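PDB 6RXA: argininosuccinate lyase from Chelativorans sp., which acts as a C-N lyase (EDDS lyase) of the aspartase/fumarase superfamily and probably can split argininosuccinate into fumarate and L-arginine. Local coordinates for residues 125-130 with 330-335; 390-395 with 409-414; 269-274 with 285-290; 165-170 with 438-443. The protein carries 2 engineered substitutions. One frame throughout, in Å; residues are numbered along the deposited sequence. Where two conformers were deposited one is given.

Overall arrangement
The four contacts are spread along an elongated, mainly helical subunit of a tetramer. Interaction 1 lies nearest the middle, its centre 9 Å from that of the chain, where helices 112-147 and 329-348 run side by side. Interaction 3 carries Lys-286 and Asn-288 of the active site and holds a bound formate; its nearest atoms are about 11 Å from interaction 1 and about 7 Å from interaction 4. Interaction 4 ties strand 161-167 to helix 436-442. Interaction 2, whose centre is 25 Å from that of interaction 4 and 47 Å from that of the chain, joins two helices of the C-terminal region. Interactions 2 and 3 both touch the third subunit.

Interaction 1. Residues 125-130 with 330-335; sequences RDQLLR and RSIDAL
Arg-130 and Gln-127 reach from helix 112-147 to meet Asp-333 and Ile-332 of helix 329-348. The two helix segments run almost parallel, 10° between their directions, with axes 11.0 Å apart, so long side chains have to span the gap. Arg-130 does so with CG anti to the backbone N (chi1 -179°) and a chain extended from CG to NE, crossing the Asp-333 side chain at about a right angle. Its guanidinium and the carboxylate are steeply turned against each other, their planes 75° apart. The salt bridge is therefore made through one pair of atoms, Arg-130 NH1 and Asp-333 OD1, at 2.8 Å; the donor meets OD1 nearly along the C-O axis, and OD1 lies close to the guanidinium plane. The same nitrogen also donates to Gln-127 OE1 at 2.9 Å, on a lone pair of the amide oxygen and again in the guanidinium plane. The bent Gln-127 chain passes obliquely over Ile-332: Gln-127 CB sits 3.8 Å from Ile-332 CD1, and Gln-127 OE1 comes to 3.4 Å from Ile-332 CG2. A water 2.9 Å from Asp-333 OD1 also makes a weak bond to Gln-127 OE1. Leu-335 of the same segment packs on Phe-248 and Leu-249 of helix 236-262, which places the pair within the helical bundle. With NH1 gripped by two acceptors in its own plane, the rotation of the guanidinium is probably well fixed, and the bridged carboxylate is probably favoured in its charged form.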
loop_
_atom_site.group_PDB
_atom_site.type_symbol
_atom_site.label_atom_id
_atom_site.label_comp_id
_atom_site.label_asym_id
_atom_site.label_seq_id
_atom_site.Cartn_x
_atom_site.Cartn_y
_atom_site.Cartn_z
ATOM N N ARG A 125 -17.152 -16.232 5.532
ATOM C CA ARG A 125 -17.973 -16.320 6.739
ATOM C C ARG A 125 -17.418 -17.374 7.691
ATOM O O ARG A 125 -17.234 -17.110 8.885
ATOM C CB ARG A 125 -19.413 -16.641 6.325
ATOM C CG ARG A 125 -20.397 -16.817 7.451
ATOM C CD ARG A 125 -21.804 -17.085 6.906
ATOM N NE ARG A 125 -21.899 -18.405 6.290
ATOM C CZ ARG A 125 -22.976 -18.861 5.657
ATOM N NH1 ARG A 125 -24.054 -18.095 5.518
ATOM N NH2 ARG A 125 -22.972 -20.087 5.168
ATOM N N ASP A 126 -17.128 -18.574 7.179
ATOM C CA ASP A 126 -16.537 -19.603 8.032
ATOM C C ASP A 126 -15.170 -19.158 8.543
ATOM O O ASP A 126 -14.837 -19.381 9.714
ATOM C CB ASP A 126 -16.424 -20.927 7.278
ATOM C CG ASP A 126 -17.669 -21.820 7.441
ATOM O OD1 ASP A 126 -18.584 -21.509 8.232
ATOM O OD2 ASP A 126 -17.734 -22.857 6.756
ATOM N N GLN A 127 -14.373 -18.506 7.689
ATOM C CA GLN A 127 -13.048 -18.065 8.116
ATOM C C GLN A 127 -13.137 -16.930 9.128
ATOM O O GLN A 127 -12.257 -16.791 9.986
ATOM C CB GLN A 127 -12.219 -17.650 6.909
ATOM C CG GLN A 127 -11.851 -18.826 6.011
ATOM C CD GLN A 127 -11.039 -19.889 6.718
ATOM O OE1 GLN A 127 -9.947 -19.628 7.212
ATOM N NE2 GLN A 127 -11.573 -21.104 6.771
ATOM N N LEU A 128 -14.188 -16.118 9.044
ATOM C CA LEU A 128 -14.405 -15.071 10.036
ATOM C C LEU A 128 -14.767 -15.666 11.391
ATOM O O LEU A 128 -14.262 -15.207 12.424
ATOM C CB LEU A 128 -15.455 -14.091 9.521
ATOM C CG LEU A 128 -15.693 -12.789 10.268
ATOM C CD1 LEU A 128 -14.376 -12.080 10.461
ATOM C CD2 LEU A 128 -16.653 -11.948 9.444
ATOM N N LEU A 129 -15.611 -16.704 11.430
ATOM C CA LEU A 129 -15.871 -17.372 12.702
ATOM C C LEU A 129 -14.606 -18.038 13.248
ATOM O O LEU A 129 -14.331 -17.981 14.450
ATOM C CB LEU A 129 -17.005 -18.385 12.566
ATOM C CG LEU A 129 -18.353 -17.761 12.214
ATOM C CD1 LEU A 129 -19.434 -18.824 12.133
ATOM C CD2 LEU A 129 -18.759 -16.689 13.211
ATOM N N ARG A 130 -13.820 -18.673 12.375
ATOM C CA ARG A 130 -12.523 -19.219 12.776
ATOM C C ARG A 130 -11.635 -18.137 13.382
ATOM O O ARG A 130 -10.979 -18.354 14.416
ATOM C CB ARG A 130 -11.870 -19.827 11.536
ATOM C CG ARG A 130 -10.522 -20.465 11.766
ATOM C CD ARG A 130 -9.866 -20.810 10.435
ATOM N NE ARG A 130 -8.588 -21.497 10.615
ATOM C CZ ARG A 130 -7.590 -21.460 9.735
ATOM N NH1 ARG A 130 -7.716 -20.760 8.602
ATOM N NH2 ARG A 130 -6.461 -22.108 9.999
ATOM N N ARG A 330 -4.392 -18.568 2.090
ATOM C CA ARG A 330 -3.084 -18.517 2.733
ATOM C C ARG A 330 -2.934 -17.279 3.611
ATOM O O ARG A 330 -2.239 -17.332 4.627
ATOM C CB ARG A 330 -1.954 -18.600 1.709
ATOM C CG ARG A 330 -1.880 -17.491 0.687
ATOM C CD ARG A 330 -0.745 -17.775 -0.312
ATOM N NE ARG A 330 -0.944 -19.038 -1.031
ATOM C CZ ARG A 330 -0.348 -20.194 -0.727
ATOM N NH1 ARG A 330 0.515 -20.283 0.285
ATOM N NH2 ARG A 330 -0.615 -21.274 -1.446
ATOM N N SER A 331 -3.572 -16.166 3.246
ATOM C CA SER A 331 -3.493 -14.967 4.072
ATOM C C SER A 331 -4.208 -15.173 5.399
ATOM O O SER A 331 -3.686 -14.825 6.464
ATOM C CB SER A 331 -4.088 -13.795 3.299
ATOM O OG SER A 331 -4.044 -12.611 4.047
ATOM N N ILE A 332 -5.411 -15.740 5.360
ATOM C CA ILE A 332 -6.122 -15.993 6.602
ATOM C C ILE A 332 -5.377 -17.027 7.424
ATOM O O ILE A 332 -5.262 -16.906 8.649
ATOM C CB ILE A 332 -7.580 -16.395 6.322
ATOM C CG1 ILE A 332 -8.292 -15.245 5.609
ATOM C CG2 ILE A 332 -8.275 -16.736 7.620
ATOM C CD1 ILE A 332 -9.603 -15.654 4.916
ATOM N N ASP A 333 -4.846 -18.063 6.762
ATOM C CA ASP A 333 -4.111 -19.084 7.491
ATOM C C ASP A 333 -2.926 -18.487 8.241
ATOM O O ASP A 333 -2.621 -18.913 9.359
ATOM C CB ASP A 333 -3.617 -20.158 6.533
ATOM C CG ASP A 333 -4.730 -20.983 5.939
ATOM O OD1 ASP A 333 -5.863 -20.963 6.458
ATOM O OD2 ASP A 333 -4.447 -21.676 4.946
ATOM N N ALA A 334 -2.243 -17.505 7.640
ATOM C CA ALA A 334 -1.122 -16.859 8.321
ATOM C C ALA A 334 -1.582 -16.117 9.568
ATOM O O ALA A 334 -0.917 -16.163 10.610
ATOM C CB ALA A 334 -0.428 -15.878 7.377
ATOM N N LEU A 335 -2.700 -15.391 9.463
ATOM C CA LEU A 335 -3.247 -14.683 10.610
ATOM C C LEU A 335 -3.545 -15.641 11.746
ATOM O O LEU A 335 -3.231 -15.353 12.905
ATOM C CB LEU A 335 -4.513 -13.930 10.193
ATOM C CG LEU A 335 -5.240 -13.172 11.303
ATOM C CD1 LEU A 335 -6.030 -11.997 10.703
ATOM C CD2 LEU A 335 -6.191 -14.059 12.106
HETATM O O HOH W 1 -8.252 -20.079 4.975
HETATM O O HOH W 2 -3.155 -21.637 9.896
#

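Interaction 2. Residues 390-395 with 409-414; sequences AHVVIT and DLVQEA
The imidazole of His-391 has the carbonyl oxygen of Ala-414 over one face, while its CD2 atom touches Ala-414 CB at 3.6 Å; at the ring's ND1 the partner is Gln-418 OE1, further along the second helix. CG stands anti to the backbone N (chi1 -170°), on the side of Ala-414. The contact is a helix-loop-helix in the argininosuccinate lyase C-terminal region, where the segments 390-395 and 409-414, of helices 382-399 and 408-419, cross at 120° with their axes 8.8 Å apart at closest approach. The small Ala-414 lets the backbones come close, and Val-392 fills the crossing: its CG2 presses on Ala-414 CB at 3.4 Å, tighter than usual for two carbons, and also faces Val-411, while its CG1 meets Leu-410 CD2 at 4.2 Å. Ile-406 of the linking loop packs on both Val-392 and Val-411. Beyond Val-392, Thr-395 and Leu-410 slide past each other in opposite directions, with Thr-395 CG2 only 3.5 Å from Leu-410 CD1. The hydroxyl of Thr-395 turns back to its own helix, where OG1 donates to His-391 O at 3.0 Å, from the opposite face of the carbonyl plane to Thr-395 N.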
loop_
_atom_site.group_PDB
_atom_site.type_symbol
_atom_site.label_atom_id
_atom_site.label_comp_id
_atom_site.label_asym_id
_atom_site.label_seq_id
_atom_site.Cartn_x
_atom_site.Cartn_y
_atom_site.Cartn_z
ATOM N N ALA A 390 14.013 17.557 37.013
ATOM C CA ALA A 390 14.934 17.247 35.926
ATOM C C ALA A 390 16.379 17.449 36.372
ATOM O O ALA A 390 17.263 16.662 36.008
ATOM C CB ALA A 390 14.621 18.098 34.701
ATOM N N HIS A 391 16.635 18.503 37.160
ATOM C CA HIS A 391 17.981 18.743 37.671
ATOM C C HIS A 391 18.400 17.632 38.625
ATOM O O HIS A 391 19.559 17.200 38.618
ATOM C CB HIS A 391 18.032 20.108 38.367
ATOM C CG HIS A 391 19.414 20.565 38.731
ATOM N ND1 HIS A 391 20.051 21.599 38.078
ATOM C CD2 HIS A 391 20.275 20.142 39.689
ATOM C CE1 HIS A 391 21.246 21.786 38.608
ATOM N NE2 HIS A 391 21.408 20.915 39.587
ATOM N N VAL A 392 17.468 17.141 39.441
ATOM C CA VAL A 392 17.768 15.996 40.288
ATOM C C VAL A 392 18.264 14.837 39.436
ATOM O O VAL A 392 19.290 14.214 39.731
ATOM C CB VAL A 392 16.539 15.597 41.122
ATOM C CG1 VAL A 392 16.796 14.258 41.800
ATOM C CG2 VAL A 392 16.208 16.688 42.150
ATOM N N VAL A 393 17.547 14.533 38.354
ATOM C CA VAL A 393 17.938 13.401 37.520
ATOM C C VAL A 393 19.302 13.639 36.891
ATOM O O VAL A 393 20.140 12.736 36.830
ATOM C CB VAL A 393 16.885 13.121 36.435
ATOM C CG1 VAL A 393 17.397 12.053 35.471
ATOM C CG2 VAL A 393 15.600 12.678 37.054
ATOM N N ILE A 394 19.518 14.836 36.345
ATOM C CA ILE A 394 20.793 15.134 35.694
ATOM C C ILE A 394 21.936 14.939 36.677
ATOM O O ILE A 394 22.935 14.276 36.374
ATOM C CB ILE A 394 20.770 16.557 35.109
ATOM C CG1 ILE A 394 19.769 16.615 33.944
ATOM C CG2 ILE A 394 22.157 16.979 34.645
ATOM C CD1 ILE A 394 19.477 18.010 33.453
ATOM N N THR A 395 21.791 15.492 37.879
ATOM C CA THR A 395 22.830 15.346 38.885
ATOM C C THR A 395 22.976 13.892 39.306
ATOM O O THR A 395 24.098 13.394 39.446
ATOM C CB THR A 395 22.509 16.237 40.083
ATOM O OG1 THR A 395 22.369 17.596 39.648
ATOM C CG2 THR A 395 23.619 16.151 41.112
ATOM N N ASP A 409 19.178 15.556 50.549
ATOM C CA ASP A 409 20.287 16.437 50.184
ATOM C C ASP A 409 20.288 16.736 48.688
ATOM O O ASP A 409 20.389 17.895 48.275
ATOM C CB ASP A 409 21.622 15.823 50.616
ATOM C CG ASP A 409 21.850 15.904 52.122
ATOM O OD1 ASP A 409 21.153 16.693 52.795
ATOM O OD2 ASP A 409 22.733 15.182 52.633
ATOM N N LEU A 410 20.167 15.703 47.856
ATOM C CA LEU A 410 20.202 15.912 46.413
ATOM C C LEU A 410 19.018 16.752 45.943
ATOM O O LEU A 410 19.163 17.597 45.049
ATOM C CB LEU A 410 20.228 14.556 45.709
ATOM C CG LEU A 410 20.545 14.588 44.220
ATOM C CD1 LEU A 410 21.943 15.093 43.983
ATOM C CD2 LEU A 410 20.388 13.213 43.607
ATOM N N VAL A 411 17.840 16.549 46.536
ATOM C CA VAL A 411 16.670 17.323 46.130
ATOM C C VAL A 411 16.824 18.783 46.534
ATOM O O VAL A 411 16.433 19.690 45.789
ATOM C CB VAL A 411 15.389 16.717 46.727
ATOM C CG1 VAL A 411 14.209 17.673 46.552
ATOM C CG2 VAL A 411 15.108 15.361 46.106
ATOM N N GLN A 412 17.351 19.040 47.734
ATOM C CA GLN A 412 17.520 20.425 48.156
ATOM C C GLN A 412 18.553 21.131 47.288
ATOM O O GLN A 412 18.356 22.289 46.898
ATOM C CB GLN A 412 17.909 20.499 49.631
ATOM C CG GLN A 412 16.840 20.012 50.606
ATOM C CD GLN A 412 15.566 20.850 50.590
ATOM O OE1 GLN A 412 15.594 22.060 50.355
ATOM N NE2 GLN A 412 14.438 20.200 50.844
ATOM N N GLU A 413 19.653 20.442 46.954
ATOM C CA GLU A 413 20.664 21.046 46.093
ATOM C C GLU A 413 20.080 21.418 44.736
ATOM O O GLU A 413 20.392 22.478 44.185
ATOM C CB GLU A 413 21.840 20.087 45.899
ATOM C CG GLU A 413 22.647 19.804 47.148
ATOM C CD GLU A 413 23.787 18.831 46.898
ATOM O OE1 GLU A 413 24.383 18.351 47.885
ATOM O OE2 GLU A 413 24.088 18.546 45.718
ATOM N N ALA A 414 19.242 20.547 44.172
ATOM C CA ALA A 414 18.644 20.843 42.879
ATOM C C ALA A 414 17.709 22.038 42.972
ATOM O O ALA A 414 17.701 22.895 42.080
ATOM C CB ALA A 414 17.871 19.622 42.385
#

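Interaction 3. Residues 269-274 with 285-290; sequences VAELDA and QKKNPM. Engineered in segment 285-290: Met-290 (natural residue Asp). With FMT (formic acid), chain C.
The active-site loop that carries the signature sequence of the aspartase/fumarase superfamily leans, through Lys-287 and Pro-289, on Glu-271 and Leu-272, at and just after the short strand 270-271. Lys-287 supplies the polar half of this contact. Its chain is fully extended, with CG anti to the backbone N (chi1 -179°), and its NZ donates two bonds: one to Glu-271 OE1 at 2.8 Å, a salt bridge, and one to Leu-272 O at 2.8 Å, nearly in line with the carbonyl. The Glu-271 oxygen is approached on its anti side, 19° out of the carboxylate plane, and the two side chains cross at about a right angle. Leu-272 supplies the apolar half, its CD1 standing 3.8 Å from Pro-289 CB. Pro-289 is the centre of an inverse gamma turn and the N-cap of helix 290-301; the next residue, Met-290, is an engineered replacement for the natural Asp. Neighbouring Lys-286 and Asn-288 turn to the bound formate, which probably comes from the crystallisation liquor. Lys-286 NZ donates to Asn-288 OD1 at 2.8 Å, and formate O1 accepts from Lys-286 NZ at 2.8 Å and from Asn-288 ND2 at 2.9 Å. Thr-158 of the third subunit bonds to both Lys-286 NZ and the formate, and Asn-113 of the second subunit also holds the formate. Lys-286 and Asn-288 bind succinate and fumarate in other crystals of this protein, and a site assembled from three subunits around such a loop is characteristic of the aspartase/fumarase fold.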
loop_
_atom_site.group_PDB
_atom_site.type_symbol
_atom_site.label_atom_id
_atom_site.label_comp_id
_atom_site.label_asym_id
_atom_site.label_seq_id
_atom_site.Cartn_x
_atom_site.Cartn_y
_atom_site.Cartn_z
ATOM N N VAL A 269 14.008 -8.454 30.974
ATOM C CA VAL A 269 12.898 -8.442 31.926
ATOM C C VAL A 269 11.846 -9.503 31.637
ATOM O O VAL A 269 10.935 -9.688 32.458
ATOM C CB VAL A 269 12.240 -7.056 32.070
ATOM C CG1 VAL A 269 13.239 -6.067 32.676
ATOM C CG2 VAL A 269 11.719 -6.609 30.733
ATOM N N ALA A 270 11.936 -10.204 30.511
ATOM C CA ALA A 270 11.098 -11.360 30.275
ATOM C C ALA A 270 11.894 -12.343 29.433
ATOM O O ALA A 270 12.865 -11.979 28.763
ATOM C CB ALA A 270 9.786 -11.022 29.560
ATOM N N GLU A 271 11.472 -13.598 29.485
ATOM C CA GLU A 271 12.082 -14.652 28.688
ATOM C C GLU A 271 10.984 -15.479 28.039
ATOM O O GLU A 271 10.015 -15.858 28.709
ATOM C CB GLU A 271 12.963 -15.546 29.564
ATOM C CG GLU A 271 13.814 -16.519 28.758
ATOM C CD GLU A 271 14.842 -17.281 29.594
ATOM O OE1 GLU A 271 15.383 -18.275 29.075
ATOM O OE2 GLU A 271 15.119 -16.889 30.751
ATOM N N LEU A 272 11.131 -15.755 26.749
ATOM C CA LEU A 272 10.210 -16.656 26.089
ATOM C C LEU A 272 10.359 -18.059 26.652
ATOM O O LEU A 272 11.460 -18.506 26.988
ATOM C CB LEU A 272 10.535 -16.718 24.604
ATOM C CG LEU A 272 10.220 -15.466 23.802
ATOM C CD1 LEU A 272 10.781 -15.591 22.382
ATOM C CD2 LEU A 272 8.714 -15.197 23.742
ATOM N N ASP A 273 9.245 -18.774 26.733
ATOM C CA ASP A 273 9.339 -20.209 26.968
ATOM C C ASP A 273 10.195 -20.841 25.873
ATOM O O ASP A 273 10.124 -20.454 24.705
ATOM C CB ASP A 273 7.955 -20.850 26.960
ATOM C CG ASP A 273 7.971 -22.246 27.530
ATOM O OD1 ASP A 273 7.962 -22.364 28.780
ATOM O OD2 ASP A 273 8.038 -23.210 26.740
ATOM N N ALA A 274 11.002 -21.830 26.265
ATOM C CA ALA A 274 11.848 -22.535 25.310
ATOM C C ALA A 274 11.071 -23.027 24.096
ATOM O O ALA A 274 11.608 -23.051 22.983
ATOM C CB ALA A 274 12.491 -23.752 25.989
ATOM N N GLN A 285 25.074 -19.425 21.532
ATOM C CA GLN A 285 24.434 -18.681 22.602
ATOM C C GLN A 285 23.006 -18.254 22.277
ATOM O O GLN A 285 22.295 -17.819 23.190
ATOM C CB GLN A 285 25.262 -17.438 22.988
ATOM C CG GLN A 285 25.052 -16.184 22.143
ATOM C CD GLN A 285 25.797 -16.179 20.833
ATOM O OE1 GLN A 285 26.479 -17.133 20.476
ATOM N NE2 GLN A 285 25.645 -15.083 20.082
ATOM N N LYS A 286 22.557 -18.357 21.024
ATOM C CA LYS A 286 21.310 -17.706 20.655
ATOM C C LYS A 286 20.084 -18.410 21.238
ATOM O O LYS A 286 19.914 -19.627 21.108
ATOM C CB LYS A 286 21.148 -17.608 19.140
ATOM C CG LYS A 286 21.973 -16.542 18.455
ATOM C CD LYS A 286 21.683 -15.163 19.024
ATOM C CE LYS A 286 21.802 -14.080 17.964
ATOM N NZ LYS A 286 20.661 -14.123 17.036
ATOM N N LYS A 287 19.207 -17.625 21.847
ATOM C CA LYS A 287 17.832 -18.031 22.124
ATOM C C LYS A 287 16.992 -17.034 21.335
ATOM O O LYS A 287 16.755 -15.913 21.798
ATOM C CB LYS A 287 17.532 -18.013 23.613
ATOM C CG LYS A 287 16.110 -18.466 23.902
ATOM C CD LYS A 287 15.851 -18.677 25.374
ATOM C CE LYS A 287 14.370 -18.918 25.613
ATOM N NZ LYS A 287 14.094 -19.572 26.943
ATOM N N ASN A 288 16.569 -17.421 20.136
ATOM C CA ASN A 288 16.051 -16.463 19.162
ATOM C C ASN A 288 14.528 -16.377 19.230
ATOM O O ASN A 288 13.846 -17.403 19.312
ATOM C CB ASN A 288 16.440 -16.874 17.754
ATOM C CG ASN A 288 17.868 -16.537 17.425
ATOM O OD1 ASN A 288 18.416 -15.550 17.914
ATOM N ND2 ASN A 288 18.468 -17.339 16.566
ATOM N N PRO A 289 13.994 -15.152 19.139
ATOM C CA PRO A 289 12.533 -14.944 19.216
ATOM C C PRO A 289 11.844 -15.193 17.879
ATOM O O PRO A 289 11.171 -14.330 17.313
ATOM C CB PRO A 289 12.440 -13.484 19.675
ATOM C CG PRO A 289 13.650 -12.834 19.020
ATOM C CD PRO A 289 14.737 -13.877 19.100
ATOM N N MET A 290 12.017 -16.407 17.364
ATOM C CA MET A 290 11.510 -16.742 16.042
ATOM C C MET A 290 9.989 -16.709 15.991
ATOM O O MET A 290 9.416 -16.338 14.957
ATOM C CB MET A 290 12.051 -18.118 15.663
ATOM C CG MET A 290 11.754 -18.528 14.256
ATOM S SD MET A 290 12.451 -17.422 13.015
ATOM C CE MET A 290 13.012 -18.628 11.802
HETATM C C FMT C . 20.760 -16.030 13.924
HETATM O O1 FMT C . 20.766 -16.149 15.159
HETATM O O2 FMT C . 21.020 -14.961 13.344
#

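Interaction 4. Residues 165-170 with 438-443; sequences PITLGH and QNVLRR
Van der Waals contacts carry the meeting between Pro-165, Thr-167 and the helix residues Asn-439 and Val-440. The Pro-165 ring lies obliquely against Asn-439, its CG 3.6 Å from Asn-439 CB and its CD 3.7 Å from Asn-439 OD1. Val-440 meets the strand with both methyls: CG2 reaches the backbone of Ile-166, 3.5 Å from Ile-166 O, and CG1, anti to the backbone N (chi1 170°), meets Thr-167 CG2 at 3.9 Å, the two side chains crossing at about a right angle. The polar bonds run within each segment or to residues outside the two, and hold the contacting groups in place. Thr-167 is the N-cap of helix 168-193: its OG1, set between the backbone N and the carbonyl carbon, accepts from His-170 N at 3.0 Å, which leaves the methyl to face Val-440. The extended Arg-443 side chain brings NH2 to Asn-439 O, 3.0 Å away, with that oxygen in the guanidinium plane; the same NH2 forms a salt bridge with Asp-369. Asn-439 ND2 is held by the carbonyls of Asp-435 and Ala-433. One polar atom buried here, Pro-165 O, has no partner in the model. Strand segment 165-167 crosses helix segment 438-442 at 74°. Beyond them, the strand pairs with strand 153-158, whose Val-153 also touches Val-440; Pro-451 of helix 451-500 packs on Val-440 too, and Asp-369 belongs to helix 367-378, which flanks Asn-439 and Arg-443.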
loop_
_atom_site.group_PDB
_atom_site.type_symbol
_atom_site.label_atom_id
_atom_site.label_comp_id
_atom_site.label_asym_id
_atom_site.label_seq_id
_atom_site.Cartn_x
_atom_site.Cartn_y
_atom_site.Cartn_z
ATOM N N PRO A 165 6.051 3.667 36.621
ATOM C CA PRO A 165 5.771 2.298 37.076
ATOM C C PRO A 165 4.329 1.882 36.810
ATOM O O PRO A 165 3.393 2.651 37.032
ATOM C CB PRO A 165 6.050 2.360 38.586
ATOM C CG PRO A 165 6.888 3.602 38.781
ATOM C CD PRO A 165 6.360 4.557 37.753
ATOM N N ILE A 166 4.168 0.636 36.345
ATOM C CA ILE A 166 2.868 -0.006 36.183
ATOM C C ILE A 166 2.998 -1.433 36.706
ATOM O O ILE A 166 3.904 -1.740 37.486
ATOM C CB ILE A 166 2.410 0.014 34.714
ATOM C CG1 ILE A 166 3.403 -0.734 33.828
ATOM C CG2 ILE A 166 2.230 1.442 34.227
ATOM C CD1 ILE A 166 2.803 -1.214 32.506
ATOM N N THR A 167 2.108 -2.319 36.265
ATOM C CA THR A 167 2.281 -3.748 36.490
ATOM C C THR A 167 2.108 -4.471 35.162
ATOM O O THR A 167 1.512 -3.946 34.217
ATOM C CB THR A 167 1.258 -4.311 37.480
ATOM O OG1 THR A 167 -0.041 -4.242 36.875
ATOM C CG2 THR A 167 1.270 -3.532 38.778
ATOM N N LEU A 168 2.627 -5.697 35.094
ATOM C CA LEU A 168 2.409 -6.511 33.902
ATOM C C LEU A 168 0.919 -6.726 33.646
ATOM O O LEU A 168 0.476 -6.725 32.491
ATOM C CB LEU A 168 3.171 -7.832 34.026
ATOM C CG LEU A 168 3.014 -8.835 32.881
ATOM C CD1 LEU A 168 3.409 -8.217 31.541
ATOM C CD2 LEU A 168 3.837 -10.069 33.167
ATOM N N GLY A 169 0.125 -6.900 34.707
ATOM C CA GLY A 169 -1.314 -7.013 34.525
ATOM C C GLY A 169 -1.928 -5.800 33.851
ATOM O O GLY A 169 -2.781 -5.924 32.974
ATOM N N HIS A 170 -1.542 -4.605 34.297
ATOM C CA HIS A 170 -2.038 -3.375 33.684
ATOM C C HIS A 170 -1.703 -3.316 32.200
ATOM O O HIS A 170 -2.551 -2.959 31.375
ATOM C CB HIS A 170 -1.430 -2.197 34.441
ATOM C CG HIS A 170 -1.775 -0.862 33.876
ATOM N ND1 HIS A 170 -0.828 -0.046 33.299
ATOM C CD2 HIS A 170 -2.950 -0.192 33.806
ATOM C CE1 HIS A 170 -1.410 1.068 32.889
ATOM N NE2 HIS A 170 -2.697 1.005 33.187
ATOM N N GLN A 438 4.527 2.225 45.617
ATOM C CA GLN A 438 3.642 3.338 45.957
ATOM C C GLN A 438 3.240 4.133 44.719
ATOM O O GLN A 438 2.134 4.684 44.674
ATOM C CB GLN A 438 4.259 4.249 47.018
ATOM C CG GLN A 438 4.487 3.562 48.353
ATOM C CD GLN A 438 3.220 2.984 48.955
ATOM O OE1 GLN A 438 2.193 3.655 49.041
ATOM N NE2 GLN A 438 3.289 1.727 49.369
ATOM N N ASN A 439 4.118 4.219 43.707
ATOM C CA ASN A 439 3.719 4.866 42.458
ATOM C C ASN A 439 2.530 4.133 41.848
ATOM O O ASN A 439 1.607 4.755 41.306
ATOM C CB ASN A 439 4.862 4.868 41.432
ATOM C CG ASN A 439 5.845 5.992 41.629
ATOM O OD1 ASN A 439 6.126 6.743 40.695
ATOM N ND2 ASN A 439 6.399 6.094 42.818
ATOM N N VAL A 440 2.560 2.795 41.889
ATOM C CA VAL A 440 1.465 2.005 41.341
ATOM C C VAL A 440 0.205 2.209 42.165
ATOM O O VAL A 440 -0.870 2.490 41.627
ATOM C CB VAL A 440 1.865 0.520 41.272
ATOM C CG1 VAL A 440 0.668 -0.327 40.946
ATOM C CG2 VAL A 440 2.954 0.318 40.215
ATOM N N LEU A 441 0.330 2.106 43.491
ATOM C CA LEU A 441 -0.837 2.215 44.360
ATOM C C LEU A 441 -1.506 3.579 44.244
ATOM O O LEU A 441 -2.738 3.684 44.336
ATOM C CB LEU A 441 -0.431 1.935 45.806
ATOM C CG LEU A 441 -0.003 0.506 46.122
ATOM C CD1 LEU A 441 0.335 0.368 47.617
ATOM C CD2 LEU A 441 -1.076 -0.476 45.717
ATOM N N ARG A 442 -0.721 4.645 44.068
ATOM C CA ARG A 442 -1.312 5.974 43.938
ATOM C C ARG A 442 -2.111 6.139 42.649
ATOM O O ARG A 442 -3.015 6.981 42.602
ATOM C CB ARG A 442 -0.219 7.045 44.008
ATOM C CG ARG A 442 0.222 7.333 45.428
ATOM C CD ARG A 442 1.145 8.526 45.494
ATOM N NE ARG A 442 2.480 8.220 44.996
ATOM C CZ ARG A 442 3.493 7.808 45.760
ATOM N NH1 ARG A 442 3.342 7.657 47.070
ATOM N NH2 ARG A 442 4.673 7.560 45.207
ATOM N N ARG A 443 -1.804 5.361 41.614
ATOM C CA ARG A 443 -2.483 5.465 40.322
ATOM C C ARG A 443 -3.674 4.513 40.334
ATOM O O ARG A 443 -3.654 3.428 39.742
ATOM C CB ARG A 443 -1.508 5.163 39.193
ATOM C CG ARG A 443 -0.440 6.236 39.007
ATOM C CD ARG A 443 0.694 5.768 38.093
ATOM N NE ARG A 443 1.499 6.926 37.710
ATOM C CZ ARG A 443 2.318 7.567 38.536
ATOM N NH1 ARG A 443 2.987 8.642 38.125
ATOM N NH2 ARG A 443 2.469 7.137 39.781
#